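Local coordinates for protein cycloalternan-forming enzyme (Listeria monocytogenes serovar 1/2a, PDB 5F7U) that belongs to glycosyl hydrolase family 31, combining a TIM-barrel domain with beta-rich flanking domains and a family 6 carbohydrate binding module, and binds glycans and magnesium ions, at residues L461-T466 against P492-A497; D472-Y477 against T519-Y524; D808-G813 against D900-A905. The protein carries 1 engineered substitution. One frame throughout, in Å; residues are numbered along the deposited sequence.

Overall arrangement
Contacts 1 and 2 belong to the family 31 TIM-barrel domain, in the long connection between barrel strands 452-457 and 534-536, with their centres 16 Å apart. Their segments alternate along the chain, 461-466, 472-477, 492-497 and 519-524, and they touch: helix 469-481, which carries 472-477, packs on Leu461 and reaches Arg494. They therefore form one continuous patch of that connection. Contact 3 comes later in sequence, joining the loop after strand 801-806 to helix 899-904 in a beta-rich region. Its centre lies 61 Å from contact 1 and 55 Å from contact 2, so it belongs to a separate part of this multidomain chain.

Contact 1: residues L461-T466 against P492-A497; sequences LKDDGT and PYRVPA
In the long connection between barrel strands 452-457 and 534-536 of the TIM-barrel domain, Asp463 and Arg494 join two loops at the surface by a single salt bridge. Arg494 NH1 donates to Asp463 OD2 at 2.9 Å, with an N-H...O angle of 154°. The grip is one-pronged: Arg494 NH2 stays 3.7 Å from the same Asp463 OD2, and the carboxylate and guanidinium planes are turned 63° apart. NH1 comes in from above the carboxylate plane, while OD2 lies at the guanidinium edge, somewhat tilted from its plane. Extended from CG to NE, the arginine chain bridges the two loops, whose nearest CA atoms, those of Asp463 and Arg494, are 9.0 Å apart. With CG of Asp463 anti to the backbone N (chi1 -175°), the carboxylate can also reach its own loop, where OD1 accepts from Gly465 N at 3.1 Å and closes an Asx turn. A second Asx turn overlaps the first, Asp464 OD1 taking Thr466 N at 3.3 Å. Together they curl the loop that leads from strand 460-461 into helix 469-481. Lys462 NZ approaches Asp464 OD2 in a long salt bridge of 3.6 Å and has a second carboxylate partner in Glu406. Arg494 is also held from two further directions, NH1 donating to Asn503 O and NH2 pairing with Glu475 OE1 on helix 469-481. Glu475 OE2 lies only 2.9 Å from Asp463 OD2, a closeness that the shared arginine would offset in part and that may raise the proton affinity of the two acids.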
ATOM      1  N   LEU A 461      27.268  -7.948   5.908  1.00 19.48           N
ATOM      2  CA  LEU A 461      28.627  -7.949   5.396  1.00 21.14           C
ATOM      3  C   LEU A 461      28.851  -9.294   4.714  1.00 22.03           C
ATOM      4  O   LEU A 461      28.775 -10.348   5.360  1.00 21.23           O
ATOM      5  CB  LEU A 461      29.641  -7.725   6.516  1.00 22.11           C
ATOM      6  CG  LEU A 461      31.109  -7.668   6.076  1.00 23.47           C
ATOM      7  CD1 LEU A 461      31.789  -6.475   6.735  1.00 24.49           C
ATOM      8  CD2 LEU A 461      31.840  -8.959   6.397  1.00 24.93           C
ATOM      9  N   LYS A 462      29.108  -9.236   3.408  1.00 23.48           N
ATOM     10  CA  LYS A 462      29.219 -10.424   2.578  1.00 25.17           C
ATOM     11  C   LYS A 462      30.430 -11.238   2.994  1.00 26.61           C
ATOM     12  O   LYS A 462      31.502 -10.683   3.216  1.00 26.68           O
ATOM     13  CB  LYS A 462      29.303 -10.024   1.104  1.00 26.69           C
ATOM     14  CG  LYS A 462      29.665 -11.174   0.180  1.00 28.93           C
ATOM     15  CD  LYS A 462      30.283 -10.663  -1.103  1.00 31.28           C
ATOM     16  CE  LYS A 462      31.014 -11.787  -1.809  1.00 31.90           C
ATOM     17  NZ  LYS A 462      31.332 -11.367  -3.197  1.00 33.39           N
ATOM     18  N   ASP A 463      30.253 -12.554   3.129  1.00 27.62           N
ATOM     19  CA  ASP A 463      31.393 -13.441   3.356  1.00 29.56           C
ATOM     20  C   ASP A 463      31.163 -14.766   2.642  1.00 31.09           C
ATOM     21  O   ASP A 463      30.505 -15.659   3.175  1.00 31.41           O
ATOM     22  CB  ASP A 463      31.668 -13.655   4.853  1.00 30.04           C
ATOM     23  CG  ASP A 463      32.923 -14.491   5.120  1.00 31.27           C
ATOM     24  OD1 ASP A 463      33.590 -14.946   4.163  1.00 32.10           O
ATOM     25  OD2 ASP A 463      33.244 -14.710   6.306  1.00 31.89           O
ATOM     26  N   ASP A 464      31.721 -14.885   1.443  1.00 32.95           N
ATOM     27  CA  ASP A 464      31.604 -16.131   0.679  1.00 34.47           C
ATOM     28  C   ASP A 464      32.886 -16.971   0.699  1.00 35.27           C
ATOM     29  O   ASP A 464      33.096 -17.824  -0.168  1.00 35.88           O
ATOM     30  CB  ASP A 464      31.174 -15.821  -0.749  1.00 35.67           C
ATOM     31  CG  ASP A 464      32.212 -15.032  -1.521  1.00 36.71           C
ATOM     32  OD1 ASP A 464      33.188 -14.520  -0.922  1.00 38.19           O
ATOM     33  OD2 ASP A 464      32.043 -14.915  -2.747  1.00 37.81           O
ATOM     34  N   GLY A 465      33.746 -16.709   1.679  1.00 34.84           N
ATOM     35  CA  GLY A 465      34.981 -17.466   1.838  1.00 34.99           C
ATOM     36  C   GLY A 465      36.110 -17.084   0.902  1.00 34.77           C
ATOM     37  O   GLY A 465      37.212 -17.588   1.064  1.00 36.24           O
ATOM     38  N   THR A 466      35.853 -16.209  -0.073  1.00 33.74           N
ATOM     39  CA  THR A 466      36.921 -15.650  -0.919  1.00 33.45           C
ATOM     40  C   THR A 466      37.739 -14.608  -0.140  1.00 32.76           C
ATOM     41  O   THR A 466      37.230 -13.981   0.803  1.00 32.16           O
ATOM     42  CB  THR A 466      36.389 -15.007  -2.224  1.00 33.72           C
ATOM     43  OG1 THR A 466      35.462 -13.956  -1.916  1.00 34.45           O
ATOM     44  CG2 THR A 466      35.694 -16.042  -3.127  1.00 33.79           C
ATOM     45  N   PRO A 492      29.831 -14.536  16.049  1.00 27.33           N
ATOM     46  CA  PRO A 492      28.950 -13.694  15.240  1.00 25.93           C
ATOM     47  C   PRO A 492      27.869 -14.500  14.516  1.00 24.80           C
ATOM     48  O   PRO A 492      28.125 -15.627  14.046  1.00 25.05           O
ATOM     49  CB  PRO A 492      29.907 -13.056  14.230  1.00 26.15           C
ATOM     50  CG  PRO A 492      31.082 -13.969  14.194  1.00 27.20           C
ATOM     51  CD  PRO A 492      31.233 -14.415  15.605  1.00 27.77           C
ATOM     52  N   TYR A 493      26.664 -13.942  14.481  1.00 23.15           N
ATOM     53  CA  TYR A 493      25.561 -14.554  13.751  1.00 21.77           C
ATOM     54  C   TYR A 493      25.811 -14.423  12.259  1.00 21.53           C
ATOM     55  O   TYR A 493      26.077 -13.316  11.764  1.00 21.71           O
ATOM     56  CB  TYR A 493      24.214 -13.917  14.108  1.00 20.42           C
ATOM     57  CG  TYR A 493      23.131 -14.295  13.130  1.00 19.22           C
ATOM     58  CD1 TYR A 493      22.549 -15.570  13.172  1.00 19.27           C
ATOM     59  CD2 TYR A 493      22.711 -13.404  12.142  1.00 18.57           C
ATOM     60  CE1 TYR A 493      21.573 -15.943  12.254  1.00 18.38           C
ATOM     61  CE2 TYR A 493      21.731 -13.770  11.216  1.00 17.72           C
ATOM     62  CZ  TYR A 493      21.171 -15.033  11.284  1.00 17.90           C
ATOM     63  OH  TYR A 493      20.198 -15.400  10.385  1.00 17.30           O
ATOM     64  N   ARG A 494      25.716 -15.544  11.551  1.00 21.45           N
ATOM     65  CA  ARG A 494      25.756 -15.535  10.081  1.00 21.56           C
ATOM     66  C   ARG A 494      24.444 -16.024   9.484  1.00 21.08           C
ATOM     67  O   ARG A 494      23.808 -16.907  10.044  1.00 20.97           O
ATOM     68  CB  ARG A 494      26.906 -16.395   9.556  1.00 22.32           C
ATOM     69  CG  ARG A 494      28.277 -15.931  10.034  1.00 23.47           C
ATOM     70  CD  ARG A 494      29.361 -16.953   9.734  1.00 24.57           C
ATOM     71  NE  ARG A 494      30.655 -16.451  10.186  1.00 25.86           N
ATOM     72  CZ  ARG A 494      31.497 -15.742   9.435  1.00 26.01           C
ATOM     73  NH1 ARG A 494      31.209 -15.459   8.174  1.00 25.59           N
ATOM     74  NH2 ARG A 494      32.642 -15.310   9.958  1.00 27.24           N
ATOM     75  N   VAL A 495      24.055 -15.435   8.352  1.00 20.82           N
ATOM     76  CA  VAL A 495      22.885 -15.868   7.574  1.00 20.73           C
ATOM     77  C   VAL A 495      23.048 -17.361   7.207  1.00 21.26           C
ATOM     78  O   VAL A 495      24.133 -17.768   6.760  1.00 21.53           O
ATOM     79  CB  VAL A 495      22.742 -15.008   6.295  1.00 20.40           C
ATOM     80  CG1 VAL A 495      21.622 -15.510   5.403  1.00 20.38           C
ATOM     81  CG2 VAL A 495      22.487 -13.550   6.660  1.00 20.30           C
ATOM     82  N   PRO A 496      21.988 -18.185   7.394  1.00 21.61           N
ATOM     83  CA  PRO A 496      22.095 -19.624   7.075  1.00 22.82           C
ATOM     84  C   PRO A 496      22.622 -19.858   5.656  1.00 23.98           C
ATOM     85  O   PRO A 496      22.259 -19.116   4.736  1.00 23.62           O
ATOM     86  CB  PRO A 496      20.642 -20.108   7.186  1.00 22.02           C
ATOM     87  CG  PRO A 496      20.050 -19.201   8.217  1.00 21.49           C
ATOM     88  CD  PRO A 496      20.644 -17.850   7.907  1.00 21.26           C
ATOM     89  N   ALA A 497      23.479 -20.873   5.510  1.00 25.91           N
ATOM     90  CA  ALA A 497      24.300 -21.076   4.305  1.00 27.38           C
ATOM     91  C   ALA A 497      23.519 -21.130   2.976  1.00 28.39           C
ATOM     92  O   ALA A 497      24.013 -20.663   1.946  1.00 29.13           O
ATOM     93  CB  ALA A 497      25.200 -22.297   4.481  1.00 28.33           C
TER

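Contact 2: residues D472-Y477 against T519-Y524; sequences DNDEEY and TSQREY
Asp474 and Gln521 meet side chain to side chain, the aspartate reaching out from helix 469-481 and the glutamine from segment 519-524. Along the first segment, Asp472 comes first: its OD2 accepts from Tyr468 N, and its carbonyl O takes Glu476 N at 3.1 Å in the regular helical pattern. Asn473 O likewise receives Tyr477 N at 3.2 Å. Asp474 follows, and makes the contact. Its CG stands beside the backbone N (chi1 -70°), which sends the carboxylate toward Gln521, whose chain is extended beyond CG and comes from the opposite direction. Gln521 NE2 donates to Asp474 OD2 at 3.1 Å, but the bond is weak, bent to 131° at the hydrogen. Gln521 NE2 is also 3.4 Å from Asp474 CG, placing it above the carboxylate plane rather than off the end of an oxygen; amide and carboxylate planes stand 55° apart. Firmer ties hold this buried carboxylate: OD2 is hydrogen-bonded to Tyr409 OH and OD1 to Gln470 NE2. Leu461 packs its CD1 against Asp474 CB. Farther off, Arg522 NH2 lies 6.7 Å from Asp474 OD2, without touching it but near enough perhaps to favour its negative charge. Gln470 and Tyr468 line a glycan pocket, and the Asp474 side chain is about 8 Å from a bound alpha-D-glucopyranose, consistent with a second-shell position behind a pocket formed in part by the long connection between barrel strands 452-457 and 534-536.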
ATOM      1  N   ASP A 472      37.707  -8.383   4.347  1.00 26.44           N
ATOM      2  CA  ASP A 472      38.337  -9.148   5.437  1.00 27.20           C
ATOM      3  C   ASP A 472      38.672  -8.254   6.643  1.00 27.17           C
ATOM      4  O   ASP A 472      38.339  -8.596   7.780  1.00 26.84           O
ATOM      5  CB  ASP A 472      39.562  -9.932   4.922  1.00 28.76           C
ATOM      6  CG  ASP A 472      39.180 -11.035   3.939  1.00 29.34           C
ATOM      7  OD1 ASP A 472      38.056 -11.594   4.061  1.00 30.27           O
ATOM      8  OD2 ASP A 472      39.981 -11.340   3.028  1.00 29.79           O
ATOM      9  N   ASN A 473      39.276  -7.095   6.379  1.00 26.87           N
ATOM     10  CA  ASN A 473      39.547  -6.091   7.420  1.00 26.96           C
ATOM     11  C   ASN A 473      38.280  -5.666   8.181  1.00 26.39           C
ATOM     12  O   ASN A 473      38.252  -5.676   9.419  1.00 26.16           O
ATOM     13  CB  ASN A 473      40.231  -4.853   6.819  1.00 27.04           C
ATOM     14  CG  ASN A 473      41.657  -5.109   6.346  1.00 27.76           C
ATOM     15  OD1 ASN A 473      42.244  -6.166   6.577  1.00 27.91           O
ATOM     16  ND2 ASN A 473      42.219  -4.120   5.660  1.00 28.02           N
ATOM     17  N   ASP A 474      37.232  -5.313   7.426  1.00 25.71           N
ATOM     18  CA  ASP A 474      35.968  -4.889   8.006  1.00 25.89           C
ATOM     19  C   ASP A 474      35.327  -5.978   8.856  1.00 26.20           C
ATOM     20  O   ASP A 474      34.792  -5.688   9.926  1.00 26.15           O
ATOM     21  CB  ASP A 474      34.994  -4.447   6.910  1.00 25.19           C
ATOM     22  CG  ASP A 474      35.405  -3.142   6.239  1.00 25.46           C
ATOM     23  OD1 ASP A 474      36.402  -2.505   6.651  1.00 26.46           O
ATOM     24  OD2 ASP A 474      34.712  -2.733   5.285  1.00 25.12           O
ATOM     25  N   GLU A 475      35.412  -7.223   8.384  1.00 26.81           N
ATOM     26  CA  GLU A 475      34.851  -8.354   9.105  1.00 27.96           C
ATOM     27  C   GLU A 475      35.529  -8.560  10.456  1.00 28.50           C
ATOM     28  O   GLU A 475      34.850  -8.744  11.473  1.00 27.93           O
ATOM     29  CB  GLU A 475      34.945  -9.637   8.282  1.00 29.26           C
ATOM     30  CG  GLU A 475      34.228 -10.781   8.976  1.00 31.05           C
ATOM     31  CD  GLU A 475      34.188 -12.061   8.184  1.00 32.52           C
ATOM     32  OE1 GLU A 475      34.481 -13.120   8.777  1.00 34.48           O
ATOM     33  OE2 GLU A 475      33.868 -12.013   6.987  1.00 32.76           O
ATOM     34  N   GLU A 476      36.862  -8.536  10.464  1.00 29.41           N
ATOM     35  CA  GLU A 476      37.612  -8.695  11.705  1.00 30.78           C
ATOM     36  C   GLU A 476      37.229  -7.627  12.736  1.00 29.99           C
ATOM     37  O   GLU A 476      37.003  -7.947  13.902  1.00 29.36           O
ATOM     38  CB  GLU A 476      39.122  -8.690  11.434  1.00 33.15           C
ATOM     39  CG  GLU A 476      39.962  -9.080  12.646  1.00 36.86           C
ATOM     40  CD  GLU A 476      41.426  -9.315  12.308  1.00 39.28           C
ATOM     41  OE1 GLU A 476      41.766  -9.403  11.098  1.00 40.82           O
ATOM     42  OE2 GLU A 476      42.245  -9.428  13.255  1.00 41.63           O
ATOM     43  N   TYR A 477      37.121  -6.375  12.282  1.00 29.14           N
ATOM     44  CA  TYR A 477      36.696  -5.260  13.130  1.00 29.06           C
ATOM     45  C   TYR A 477      35.274  -5.438  13.663  1.00 28.06           C
ATOM     46  O   TYR A 477      35.025  -5.281  14.866  1.00 27.80           O
ATOM     47  CB  TYR A 477      36.822  -3.924  12.378  1.00 29.04           C
ATOM     48  CG  TYR A 477      36.462  -2.707  13.216  1.00 29.73           C
ATOM     49  CD1 TYR A 477      37.282  -2.296  14.282  1.00 30.36           C
ATOM     50  CD2 TYR A 477      35.298  -1.972  12.955  1.00 29.01           C
ATOM     51  CE1 TYR A 477      36.958  -1.182  15.048  1.00 30.98           C
ATOM     52  CE2 TYR A 477      34.965  -0.859  13.721  1.00 29.69           C
ATOM     53  CZ  TYR A 477      35.796  -0.474  14.767  1.00 30.83           C
ATOM     54  OH  TYR A 477      35.486   0.626  15.534  1.00 32.21           O
ATOM     55  N   THR A 519      27.200   3.091   8.900  1.00 19.68           N
ATOM     56  CA  THR A 519      26.832   4.292   8.157  1.00 19.82           C
ATOM     57  C   THR A 519      28.032   5.203   7.887  1.00 20.45           C
ATOM     58  O   THR A 519      28.120   5.787   6.809  1.00 20.34           O
ATOM     59  CB  THR A 519      25.680   5.063   8.810  1.00 19.76           C
ATOM     60  OG1 THR A 519      26.057   5.494  10.117  1.00 20.77           O
ATOM     61  CG2 THR A 519      24.382   4.195   8.863  1.00 19.16           C
ATOM     62  N   SER A 520      28.981   5.286   8.833  1.00 21.19           N
ATOM     63  CA  SER A 520      30.194   6.110   8.611  1.00 21.96           C
ATOM     64  C   SER A 520      30.960   5.693   7.339  1.00 21.69           C
ATOM     65  O   SER A 520      31.594   6.526   6.680  1.00 21.79           O
ATOM     66  CB  SER A 520      31.137   6.112   9.829  1.00 22.66           C
ATOM     67  OG  SER A 520      31.844   4.886   9.966  1.00 23.33           O
ATOM     68  N   GLN A 521      30.886   4.406   6.997  1.00 21.11           N
ATOM     69  CA  GLN A 521      31.595   3.863   5.841  1.00 21.11           C
ATOM     70  C   GLN A 521      30.979   4.346   4.541  1.00 20.50           C
ATOM     71  O   GLN A 521      31.645   4.382   3.507  1.00 20.38           O
ATOM     72  CB  GLN A 521      31.585   2.332   5.865  1.00 21.38           C
ATOM     73  CG  GLN A 521      32.274   1.720   7.077  1.00 22.73           C
ATOM     74  CD  GLN A 521      32.292   0.213   6.996  1.00 23.54           C
ATOM     75  OE1 GLN A 521      31.239  -0.425   7.008  1.00 23.83           O
ATOM     76  NE2 GLN A 521      33.480  -0.368   6.897  1.00 24.41           N
ATOM     77  N   ARG A 522      29.698   4.695   4.615  1.00 19.80           N
ATOM     78  CA  ARG A 522      28.951   5.226   3.486  1.00 19.52           C
ATOM     79  C   ARG A 522      28.848   6.750   3.466  1.00 20.16           C
ATOM     80  O   ARG A 522      28.305   7.298   2.505  1.00 19.67           O
ATOM     81  CB  ARG A 522      27.520   4.640   3.454  1.00 18.70           C
ATOM     82  CG  ARG A 522      27.448   3.224   2.924  1.00 18.54           C
ATOM     83  CD  ARG A 522      27.396   2.216   4.051  1.00 18.70           C
ATOM     84  NE  ARG A 522      27.308   0.846   3.537  1.00 18.66           N
ATOM     85  CZ  ARG A 522      27.892  -0.200   4.103  1.00 18.92           C
ATOM     86  NH1 ARG A 522      27.786  -1.414   3.546  1.00 18.74           N
ATOM     87  NH2 ARG A 522      28.608  -0.031   5.206  1.00 19.36           N
ATOM     88  N   GLU A 523      29.368   7.431   4.497  1.00 21.26           N
ATOM     89  CA  GLU A 523      29.213   8.893   4.596  1.00 22.43           C
ATOM     90  C   GLU A 523      29.646   9.631   3.323  1.00 21.75           C
ATOM     91  O   GLU A 523      28.914  10.498   2.826  1.00 21.59           O
ATOM     92  CB  GLU A 523      29.978   9.449   5.803  1.00 24.89           C
ATOM     93  CG  GLU A 523      29.627  10.899   6.120  1.00 28.11           C
ATOM     94  CD  GLU A 523      30.664  11.607   6.982  1.00 31.29           C
ATOM     95  OE1 GLU A 523      31.221  10.987   7.908  1.00 33.85           O
ATOM     96  OE2 GLU A 523      30.937  12.805   6.746  1.00 33.38           O
ATOM     97  N   TYR A 524      30.828   9.287   2.796  1.00 21.31           N
ATOM     98  CA  TYR A 524      31.379   9.982   1.631  1.00 21.06           C
ATOM     99  C   TYR A 524      30.452   9.949   0.396  1.00 20.25           C
ATOM    100  O   TYR A 524      30.506  10.859  -0.434  1.00 20.41           O
ATOM    101  CB  TYR A 524      32.794   9.462   1.295  1.00 21.38           C
ATOM    102  CG  TYR A 524      32.806   8.227   0.427  1.00 20.81           C
ATOM    103  CD1 TYR A 524      32.573   6.957   0.982  1.00 20.40           C
ATOM    104  CD2 TYR A 524      33.062   8.317  -0.955  1.00 20.83           C
ATOM    105  CE1 TYR A 524      32.575   5.817   0.180  1.00 19.81           C
ATOM    106  CE2 TYR A 524      33.071   7.172  -1.766  1.00 20.33           C
ATOM    107  CZ  TYR A 524      32.826   5.933  -1.192  1.00 19.84           C
ATOM    108  OH  TYR A 524      32.828   4.797  -1.980  1.00 19.77           O
TER

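Contact 3: residues D808-G813 against D900-A905; sequences DGYQLG and DAFNEA
Tyr810 OH is gripped by a water at 2.7 Å and by Thr875 OG1, and the water in turn donates to Asn903 OD1 at 2.8 Å. This same Asn903 OD1 lies 3.2 Å from Tyr810 CE2, in the plane of the ring at its edge, with ring and amide nearly coplanar. The other end of the amide is used as well: Asn903 ND2 donates to Asp808 O at 3.0 Å, an almost straight bond (161°). The Asp808 carboxylate lies stacked on this amide, its OD1 being held by Asn825 ND2. Next to the polar link, Phe902 turns its edge to the face of Tyr810 in an offset edge-to-face pair, centroids of the two rings 5.7 Å apart and planes at 71°. CG of Phe902 anti to the backbone N (chi1 -176°) swings the ring off helix 899-904 toward the tyrosine; Lys921 makes a cation-pi contact with that ring. With its oxygen and nitrogen both engaged, the Asn903 amide has its rotation fixed, and helix 899-904 is bound to the loop after strand 801-806 by one direct hydrogen bond and one water-bridged link, beside an aromatic pair.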
ATOM      1  N   ASP A 808       0.244  25.397 -21.907  1.00 22.14           N
ATOM      2  CA  ASP A 808      -0.717  26.261 -22.590  1.00 23.21           C
ATOM      3  C   ASP A 808      -1.769  25.507 -23.417  1.00 22.93           C
ATOM      4  O   ASP A 808      -2.724  26.115 -23.912  1.00 23.31           O
ATOM      5  CB  ASP A 808       0.011  27.264 -23.495  1.00 24.97           C
ATOM      6  CG  ASP A 808       0.632  28.409 -22.723  1.00 26.23           C
ATOM      7  OD1 ASP A 808       0.496  28.474 -21.486  1.00 26.17           O
ATOM      8  OD2 ASP A 808       1.259  29.272 -23.366  1.00 27.46           O
ATOM      9  N   GLY A 809      -1.571  24.207 -23.612  1.00 22.35           N
ATOM     10  CA  GLY A 809      -2.548  23.365 -24.299  1.00 22.05           C
ATOM     11  C   GLY A 809      -3.727  22.986 -23.413  1.00 21.52           C
ATOM     12  O   GLY A 809      -4.815  22.687 -23.906  1.00 21.52           O
ATOM     13  N   TYR A 810      -3.507  22.978 -22.098  1.00 20.92           N
ATOM     14  CA  TYR A 810      -4.561  22.744 -21.102  1.00 20.22           C
ATOM     15  C   TYR A 810      -5.304  21.389 -21.213  1.00 20.10           C
ATOM     16  O   TYR A 810      -6.432  21.255 -20.737  1.00 19.86           O
ATOM     17  CB  TYR A 810      -5.554  23.931 -21.103  1.00 20.33           C
ATOM     18  CG  TYR A 810      -5.050  25.149 -20.358  1.00 20.31           C
ATOM     19  CD1 TYR A 810      -5.042  25.176 -18.954  1.00 19.77           C
ATOM     20  CD2 TYR A 810      -4.593  26.276 -21.040  1.00 20.60           C
ATOM     21  CE1 TYR A 810      -4.594  26.287 -18.259  1.00 19.96           C
ATOM     22  CE2 TYR A 810      -4.147  27.400 -20.348  1.00 21.07           C
ATOM     23  CZ  TYR A 810      -4.152  27.397 -18.959  1.00 20.63           C
ATOM     24  OH  TYR A 810      -3.709  28.515 -18.280  1.00 21.16           O
ATOM     25  N   GLN A 811      -4.675  20.400 -21.842  1.00 20.30           N
ATOM     26  CA  GLN A 811      -5.240  19.049 -21.863  1.00 20.62           C
ATOM     27  C   GLN A 811      -4.395  18.122 -20.996  1.00 19.54           C
ATOM     28  O   GLN A 811      -3.191  18.318 -20.884  1.00 19.03           O
ATOM     29  CB  GLN A 811      -5.295  18.496 -23.287  1.00 22.45           C
ATOM     30  CG  GLN A 811      -6.146  19.356 -24.248  1.00 25.12           C
ATOM     31  CD  GLN A 811      -7.650  19.201 -24.020  1.00 27.08           C
ATOM     32  OE1 GLN A 811      -8.141  18.083 -23.890  1.00 29.54           O
ATOM     33  NE2 GLN A 811      -8.396  20.325 -23.981  1.00 28.39           N
ATOM     34  N   LEU A 812      -5.032  17.109 -20.414  1.00 18.91           N
ATOM     35  CA  LEU A 812      -4.295  16.062 -19.704  1.00 18.44           C
ATOM     36  C   LEU A 812      -3.392  15.323 -20.690  1.00 18.22           C
ATOM     37  O   LEU A 812      -3.766  15.116 -21.840  1.00 18.84           O
ATOM     38  CB  LEU A 812      -5.258  15.088 -19.023  1.00 18.58           C
ATOM     39  CG  LEU A 812      -6.034  15.664 -17.840  1.00 19.09           C
ATOM     40  CD1 LEU A 812      -7.117  14.673 -17.436  1.00 19.98           C
ATOM     41  CD2 LEU A 812      -5.112  15.988 -16.668  1.00 19.39           C
ATOM     42  N   GLY A 813      -2.192  14.970 -20.253  1.00 17.83           N
ATOM     43  CA  GLY A 813      -1.261  14.235 -21.105  1.00 17.79           C
ATOM     44  C   GLY A 813      -0.312  15.085 -21.940  1.00 18.64           C
ATOM     45  O   GLY A 813       0.247  14.598 -22.916  1.00 18.61           O
ATOM     46  N   ASP A 900      -5.586  30.640 -27.787  1.00 32.62           N
ATOM     47  CA  ASP A 900      -4.504  31.628 -27.972  1.00 33.18           C
ATOM     48  C   ASP A 900      -4.741  32.923 -27.194  1.00 31.50           C
ATOM     49  O   ASP A 900      -3.852  33.386 -26.477  1.00 31.29           O
ATOM     50  CB  ASP A 900      -4.293  31.969 -29.461  1.00 36.23           C
ATOM     51  CG  ASP A 900      -3.524  30.894 -30.219  1.00 38.85           C
ATOM     52  OD1 ASP A 900      -3.144  29.856 -29.623  1.00 39.08           O
ATOM     53  OD2 ASP A 900      -3.298  31.086 -31.432  1.00 41.67           O
ATOM     54  N   ALA A 901      -5.946  33.480 -27.338  1.00 30.87           N
ATOM     55  CA  ALA A 901      -6.344  34.726 -26.679  1.00 29.96           C
ATOM     56  C   ALA A 901      -6.353  34.543 -25.169  1.00 27.74           C
ATOM     57  O   ALA A 901      -5.877  35.411 -24.425  1.00 27.96           O
ATOM     58  CB  ALA A 901      -7.716  35.177 -27.174  1.00 30.74           C
ATOM     59  N   PHE A 902      -6.874  33.395 -24.733  1.00 26.23           N
ATOM     60  CA  PHE A 902      -6.873  33.018 -23.324  1.00 24.41           C
ATOM     61  C   PHE A 902      -5.478  32.989 -22.727  1.00 24.42           C
ATOM     62  O   PHE A 902      -5.268  33.497 -21.619  1.00 23.83           O
ATOM     63  CB  PHE A 902      -7.557  31.665 -23.103  1.00 23.80           C
ATOM     64  CG  PHE A 902      -7.671  31.292 -21.654  1.00 23.03           C
ATOM     65  CD1 PHE A 902      -8.625  31.908 -20.840  1.00 22.21           C
ATOM     66  CD2 PHE A 902      -6.802  30.349 -21.084  1.00 23.20           C
ATOM     67  CE1 PHE A 902      -8.731  31.574 -19.498  1.00 22.32           C
ATOM     68  CE2 PHE A 902      -6.889  30.035 -19.740  1.00 23.23           C
ATOM     69  CZ  PHE A 902      -7.857  30.637 -18.943  1.00 22.73           C
ATOM     70  N   ASN A 903      -4.542  32.379 -23.451  1.00 25.41           N
ATOM     71  CA  ASN A 903      -3.159  32.293 -23.000  1.00 26.44           C
ATOM     72  C   ASN A 903      -2.492  33.675 -22.883  1.00 27.80           C
ATOM     73  O   ASN A 903      -1.767  33.939 -21.919  1.00 28.00           O
ATOM     74  CB  ASN A 903      -2.377  31.326 -23.887  1.00 27.59           C
ATOM     75  CG  ASN A 903      -2.665  29.864 -23.540  1.00 27.70           C
ATOM     76  OD1 ASN A 903      -2.758  29.512 -22.372  1.00 27.45           O
ATOM     77  ND2 ASN A 903      -2.808  29.019 -24.552  1.00 27.90           N
ATOM     78  N   GLU A 904      -2.782  34.552 -23.845  1.00 29.25           N
ATOM     79  CA  GLU A 904      -2.255  35.928 -23.858  1.00 31.91           C
ATOM     80  C   GLU A 904      -2.856  36.862 -22.779  1.00 30.68           C
ATOM     81  O   GLU A 904      -2.174  37.768 -22.294  1.00 32.30           O
ATOM     82  CB  GLU A 904      -2.366  36.523 -25.271  1.00 35.52           C
ATOM     83  CG  GLU A 904      -1.309  35.949 -26.217  1.00 39.59           C
ATOM     84  CD  GLU A 904      -1.511  36.312 -27.685  1.00 43.74           C
ATOM     85  OE1 GLU A 904      -2.307  35.626 -28.389  1.00 45.00           O
ATOM     86  OE2 GLU A 904      -0.844  37.266 -28.151  1.00 46.89           O
ATOM     87  N   ALA A 905      -4.105  36.613 -22.390  1.00 28.46           N
ATOM     88  CA  ALA A 905      -4.825  37.402 -21.368  1.00 27.29           C
ATOM     89  C   ALA A 905      -4.205  37.362 -19.972  1.00 26.84           C
ATOM     90  O   ALA A 905      -3.646  36.340 -19.571  1.00 26.58           O
ATOM     91  CB  ALA A 905      -6.276  36.960 -21.300  1.00 26.15           C
TER
HETATM   92  O   HOH W   1      -2.532  30.494 -19.725  1.00 26.02           O